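Local coordinates for DUF952 domain-containing protein (Caulobacter vibrioides, PDB 2O0Q) that is of unknown function but has a DUF952 domain, a family grouped with the ADP-ribosyl clan, at residues T2-D14 against S25-G39. Residues are numbered along the deposited sequence; the frame is centred on the assembly and turned at random.
Sequences TLIYKILSRAEWD and SAVDLADGFIHLSAG
Lys6 NZ forms a salt bridge with Asp28, 2.7 Å from OD2 on its syn lone pair, which ties the helix 26-31 to a central strand of the antiparallel sheet of this DUF952 domain. The same NZ donates in the carbonyl plane to His35 O at 2.9 Å, and a water links it to Ser25 OG. A bend in the lysine chain at chi2 (68°) brings CD to 3.7 Å from Ile34 CG2, the two side chains crossing at about a right angle. Ser25 and Asp28 form a capping box at the start of helix 26-31: Asp28 N donates to Ser25 OG, and Ser25 N donates back to OD2 on its anti side, well out of the carboxylate plane. Both N and ND1 of His35 donate to OD1. Donors on both oxygens fix the rotation of the carboxylate.

Further along, Tyr5 and Ser37 form an antiparallel hydrogen-bonded pair between strands 3-9 and 34-38, with Tyr5 N to Ser37 O at 2.7 Å and Ser37 N to Tyr5 O at 2.9 Å. Ser37 OG is hydrogen-bonded to Thr45 OG1, and a water joins it to Tyr5 O. On the sheet face that carries Ile4, its CD1 lies 4.0 Å from Leu36 CD2, and both side chains touch Pro82 of the adjacent strand 80-84. The Tyr5 ring turns to the other face; Ser37 O lies at its edge, in plane, 3.5 Å from CD1, and Gly39 CA approaches CE1 obliquely at 3.8 Å.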
loop_
_atom_site.group_PDB
_atom_site.type_symbol
_atom_site.label_atom_id
_atom_site.label_comp_id
_atom_site.label_asym_id
_atom_site.label_seq_id
_atom_site.Cartn_x
_atom_site.Cartn_y
_atom_site.Cartn_z
ATOM N N THR A 2 -0.102 13.091 -6.849
ATOM C CA THR A 2 0.531 11.753 -7.025
ATOM C C THR A 2 -0.139 10.718 -6.130
ATOM O O THR A 2 -0.342 10.952 -4.940
ATOM C CB THR A 2 2.034 11.792 -6.663
ATOM O OG1 THR A 2 2.697 12.781 -7.463
ATOM C CG2 THR A 2 2.682 10.426 -6.908
ATOM N N LEU A 3 -0.490 9.576 -6.708
ATOM C CA LEU A 3 -1.103 8.507 -5.933
ATOM C C LEU A 3 -0.037 7.527 -5.466
ATOM O O LEU A 3 0.890 7.207 -6.208
ATOM C CB LEU A 3 -2.118 7.724 -6.770
ATOM C CG LEU A 3 -3.469 8.333 -7.125
ATOM C CD1 LEU A 3 -4.288 7.293 -7.881
ATOM C CD2 LEU A 3 -4.195 8.761 -5.863
ATOM N N ILE A 4 -0.158 7.067 -4.226
ATOM C CA ILE A 4 0.763 6.066 -3.719
ATOM C C ILE A 4 -0.140 4.916 -3.299
ATOM O O ILE A 4 -1.348 5.106 -3.103
ATOM C CB ILE A 4 1.629 6.582 -2.548
ATOM C CG1 ILE A 4 0.765 7.240 -1.473
ATOM C CG2 ILE A 4 2.674 7.554 -3.095
ATOM C CD1 ILE A 4 1.560 7.666 -0.250
ATOM N N TYR A 5 0.430 3.727 -3.178
ATOM C CA TYR A 5 -0.375 2.560 -2.870
ATOM C C TYR A 5 0.072 1.699 -1.712
ATOM O O TYR A 5 1.264 1.548 -1.442
ATOM C CB TYR A 5 -0.465 1.668 -4.106
ATOM C CG TYR A 5 -0.982 2.369 -5.340
ATOM C CD1 TYR A 5 -0.156 3.198 -6.103
ATOM C CD2 TYR A 5 -2.311 2.225 -5.728
ATOM C CE1 TYR A 5 -0.647 3.868 -7.227
ATOM C CE2 TYR A 5 -2.813 2.883 -6.841
ATOM C CZ TYR A 5 -1.981 3.704 -7.586
ATOM O OH TYR A 5 -2.497 4.355 -8.685
ATOM N N LYS A 6 -0.919 1.114 -1.054
ATOM C CA LYS A 6 -0.685 0.217 0.054
ATOM C C LYS A 6 -1.410 -1.069 -0.296
ATOM O O LYS A 6 -2.551 -1.046 -0.776
ATOM C CB LYS A 6 -1.262 0.785 1.360
ATOM C CG LYS A 6 -1.018 -0.113 2.580
ATOM C CD LYS A 6 0.464 -0.164 2.949
ATOM C CE LYS A 6 0.793 -1.361 3.838
ATOM N NZ LYS A 6 2.255 -1.412 4.190
ATOM N N ILE A 7 -0.736 -2.190 -0.080
ATOM C CA ILE A 7 -1.326 -3.497 -0.320
ATOM C C ILE A 7 -1.452 -4.136 1.059
ATOM O O ILE A 7 -0.486 -4.155 1.821
ATOM C CB ILE A 7 -0.414 -4.371 -1.212
ATOM C CG1 ILE A 7 -0.277 -3.719 -2.591
ATOM C CG2 ILE A 7 -0.990 -5.785 -1.331
ATOM C CD1 ILE A 7 0.719 -4.404 -3.519
ATOM N N LEU A 8 -2.645 -4.626 1.392
ATOM C CA LEU A 8 -2.859 -5.268 2.686
ATOM C C LEU A 8 -3.999 -6.271 2.606
ATOM O O LEU A 8 -4.794 -6.257 1.661
ATOM C CB LEU A 8 -3.155 -4.226 3.780
ATOM C CG LEU A 8 -4.572 -3.659 3.957
ATOM C CD1 LEU A 8 -4.598 -2.780 5.194
ATOM C CD2 LEU A 8 -4.994 -2.859 2.754
ATOM N N SER A 9 -4.077 -7.148 3.597
ATOM C CA SER A 9 -5.122 -8.163 3.624
ATOM C C SER A 9 -6.480 -7.536 3.916
ATOM O O SER A 9 -6.566 -6.451 4.494
ATOM C CB SER A 9 -4.813 -9.211 4.698
ATOM O OG SER A 9 -4.984 -8.678 6.003
ATOM N N ARG A 10 -7.540 -8.223 3.507
ATOM C CA ARG A 10 -8.897 -7.745 3.751
ATOM C C ARG A 10 -9.113 -7.625 5.262
ATOM O O ARG A 10 -9.745 -6.680 5.742
ATOM C CB ARG A 10 -9.906 -8.720 3.132
ATOM C CG ARG A 10 -11.349 -8.576 3.623
ATOM C CD ARG A 10 -11.882 -7.157 3.493
ATOM N NE ARG A 10 -11.931 -6.685 2.111
ATOM C CZ ARG A 10 -12.462 -5.523 1.744
ATOM N NH1 ARG A 10 -12.991 -4.723 2.662
ATOM N NH2 ARG A 10 -12.463 -5.154 0.469
ATOM N N ALA A 11 -8.570 -8.577 6.011
ATOM C CA ALA A 11 -8.705 -8.561 7.465
ATOM C C ALA A 11 -8.131 -7.270 8.034
ATOM O O ALA A 11 -8.759 -6.605 8.858
ATOM C CB ALA A 11 -7.986 -9.760 8.072
ATOM N N GLU A 12 -6.933 -6.913 7.589
ATOM C CA GLU A 12 -6.291 -5.706 8.078
ATOM C C GLU A 12 -7.049 -4.444 7.695
ATOM O O GLU A 12 -7.124 -3.498 8.485
ATOM C CB GLU A 12 -4.844 -5.655 7.584
ATOM C CG GLU A 12 -3.953 -6.667 8.301
ATOM C CD GLU A 12 -2.590 -6.815 7.658
ATOM O OE1 GLU A 12 -2.540 -7.186 6.468
ATOM O OE2 GLU A 12 -1.573 -6.565 8.345
ATOM N N TRP A 13 -7.626 -4.428 6.497
ATOM C CA TRP A 13 -8.375 -3.261 6.053
ATOM C C TRP A 13 -9.673 -3.127 6.858
ATOM O O TRP A 13 -10.034 -2.026 7.279
ATOM C CB TRP A 13 -8.677 -3.359 4.553
ATOM C CG TRP A 13 -9.398 -2.159 3.986
ATOM C CD1 TRP A 13 -10.467 -2.179 3.137
ATOM C CD2 TRP A 13 -9.103 -0.773 4.222
ATOM N NE1 TRP A 13 -10.860 -0.897 2.831
ATOM C CE2 TRP A 13 -10.041 -0.014 3.483
ATOM C CE3 TRP A 13 -8.139 -0.098 4.984
ATOM C CZ2 TRP A 13 -10.046 1.388 3.484
ATOM C CZ3 TRP A 13 -8.144 1.303 4.986
ATOM C CH2 TRP A 13 -9.094 2.026 4.239
ATOM N N ASP A 14 -10.376 -4.238 7.082
ATOM C CA ASP A 14 -11.608 -4.175 7.866
ATOM C C ASP A 14 -11.269 -3.716 9.284
ATOM O O ASP A 14 -11.974 -2.886 9.868
ATOM C CB ASP A 14 -12.303 -5.542 7.935
ATOM C CG ASP A 14 -12.997 -5.917 6.640
ATOM O OD1 ASP A 14 -13.267 -5.023 5.812
ATOM O OD2 ASP A 14 -13.291 -7.118 6.458
ATOM N N SER A 25 1.021 -2.742 8.834
ATOM C CA SER A 25 1.160 -4.191 8.806
ATOM C C SER A 25 2.235 -4.563 9.824
ATOM O O SER A 25 2.851 -3.685 10.436
ATOM C CB SER A 25 1.617 -4.650 7.423
ATOM O OG SER A 25 2.953 -4.224 7.190
ATOM N N ALA A 26 2.464 -5.864 9.991
ATOM C CA ALA A 26 3.476 -6.350 10.923
ATOM C C ALA A 26 4.828 -5.700 10.625
ATOM O O ALA A 26 5.502 -5.199 11.534
ATOM C CB ALA A 26 3.594 -7.861 10.824
ATOM N N VAL A 27 5.220 -5.708 9.354
ATOM C CA VAL A 27 6.490 -5.110 8.960
ATOM C C VAL A 27 6.486 -3.596 9.141
ATOM O O VAL A 27 7.505 -3.020 9.516
ATOM C CB VAL A 27 6.840 -5.435 7.498
ATOM C CG1 VAL A 27 7.050 -6.924 7.346
ATOM C CG2 VAL A 27 5.734 -4.955 6.574
ATOM N N ASP A 28 5.352 -2.948 8.879
ATOM C CA ASP A 28 5.279 -1.496 9.049
ATOM C C ASP A 28 5.565 -1.151 10.506
ATOM O O ASP A 28 6.399 -0.294 10.809
ATOM C CB ASP A 28 3.890 -0.949 8.699
ATOM C CG ASP A 28 3.555 -1.066 7.225
ATOM O OD1 ASP A 28 4.483 -1.044 6.385
ATOM O OD2 ASP A 28 2.346 -1.157 6.913
ATOM N N LEU A 29 4.860 -1.826 11.407
ATOM C CA LEU A 29 5.026 -1.591 12.838
ATOM C C LEU A 29 6.444 -1.908 13.298
ATOM O O LEU A 29 6.966 -1.261 14.205
ATOM C CB LEU A 29 4.004 -2.422 13.617
ATOM C CG LEU A 29 2.555 -1.982 13.377
ATOM C CD1 LEU A 29 1.583 -3.024 13.926
ATOM C CD2 LEU A 29 2.328 -0.626 14.021
ATOM N N ALA A 30 7.067 -2.897 12.664
ATOM C CA ALA A 30 8.434 -3.276 13.004
ATOM C C ALA A 30 9.420 -2.204 12.567
ATOM O O ALA A 30 10.333 -1.840 13.315
ATOM C CB ALA A 30 8.800 -4.597 12.331
ATOM N N ASP A 31 9.229 -1.709 11.346
ATOM C CA ASP A 31 10.113 -0.706 10.774
ATOM C C ASP A 31 9.886 0.719 11.256
ATOM O O ASP A 31 10.787 1.553 11.150
ATOM C CB ASP A 31 10.041 -0.756 9.243
ATOM C CG ASP A 31 10.561 -2.068 8.678
ATOM O OD1 ASP A 31 11.211 -2.832 9.422
ATOM O OD2 ASP A 31 10.328 -2.339 7.482
ATOM N N GLY A 32 8.702 1.004 11.791
ATOM C CA GLY A 32 8.430 2.343 12.295
ATOM C C GLY A 32 7.736 3.292 11.334
ATOM O O GLY A 32 7.664 4.502 11.581
ATOM N N PHE A 33 7.229 2.754 10.232
ATOM C CA PHE A 33 6.524 3.561 9.242
ATOM C C PHE A 33 5.746 2.650 8.311
ATOM O O PHE A 33 6.019 1.453 8.226
ATOM C CB PHE A 33 7.500 4.412 8.422
ATOM C CG PHE A 33 8.563 3.614 7.720
ATOM C CD1 PHE A 33 9.790 3.381 8.330
ATOM C CD2 PHE A 33 8.331 3.086 6.452
ATOM C CE1 PHE A 33 10.776 2.632 7.688
ATOM C CE2 PHE A 33 9.308 2.334 5.803
ATOM C CZ PHE A 33 10.533 2.109 6.424
ATOM N N ILE A 34 4.775 3.219 7.609
ATOM C CA ILE A 34 3.980 2.429 6.690
ATOM C C ILE A 34 4.624 2.424 5.314
ATOM O O ILE A 34 4.895 3.481 4.730
ATOM C CB ILE A 34 2.540 2.966 6.593
ATOM C CG1 ILE A 34 1.850 2.806 7.951
ATOM C CG2 ILE A 34 1.769 2.207 5.519
ATOM C CD1 ILE A 34 0.504 3.474 8.030
ATOM N N HIS A 35 4.881 1.219 4.815
ATOM C CA HIS A 35 5.489 1.030 3.506
ATOM C C HIS A 35 4.445 1.190 2.416
ATOM O O HIS A 35 3.492 0.414 2.350
ATOM C CB HIS A 35 6.084 -0.375 3.368
ATOM C CG HIS A 35 7.400 -0.563 4.055
ATOM N ND1 HIS A 35 7.512 -0.764 5.413
ATOM C CD2 HIS A 35 8.661 -0.629 3.560
ATOM C CE1 HIS A 35 8.783 -0.950 5.725
ATOM N NE2 HIS A 35 9.501 -0.872 4.619
ATOM N N LEU A 36 4.629 2.193 1.566
ATOM C CA LEU A 36 3.728 2.426 0.442
ATOM C C LEU A 36 4.588 2.393 -0.813
ATOM O O LEU A 36 5.816 2.395 -0.717
ATOM C CB LEU A 36 3.007 3.773 0.584
ATOM C CG LEU A 36 1.933 3.723 1.682
ATOM C CD1 LEU A 36 2.288 4.675 2.789
ATOM C CD2 LEU A 36 0.576 4.083 1.117
ATOM N N SER A 37 3.951 2.334 -1.980
ATOM C CA SER A 37 4.677 2.284 -3.247
ATOM C C SER A 37 4.108 3.261 -4.260
ATOM O O SER A 37 2.894 3.451 -4.332
ATOM C CB SER A 37 4.589 0.884 -3.872
ATOM O OG SER A 37 5.098 -0.128 -3.025
ATOM N N ALA A 38 4.987 3.887 -5.037
ATOM C CA ALA A 38 4.525 4.784 -6.091
ATOM C C ALA A 38 3.977 3.833 -7.154
ATOM O O ALA A 38 4.267 2.638 -7.126
ATOM C CB ALA A 38 5.677 5.592 -6.655
ATOM N N GLY A 39 3.187 4.352 -8.085
ATOM C CA GLY A 39 2.618 3.505 -9.117
ATOM C C GLY A 39 3.598 2.652 -9.913
ATOM O O GLY A 39 3.328 1.477 -10.165
HETATM O O HOH W 1 1.951 6.908 -8.569
HETATM O O HOH W 2 2.656 -0.790 -1.927
HETATM O O HOH W 3 3.145 -4.327 4.586
HETATM O O HOH W 4 2.404 -1.975 0.710
HETATM O O HOH W 5 0.702 -7.791 8.826
#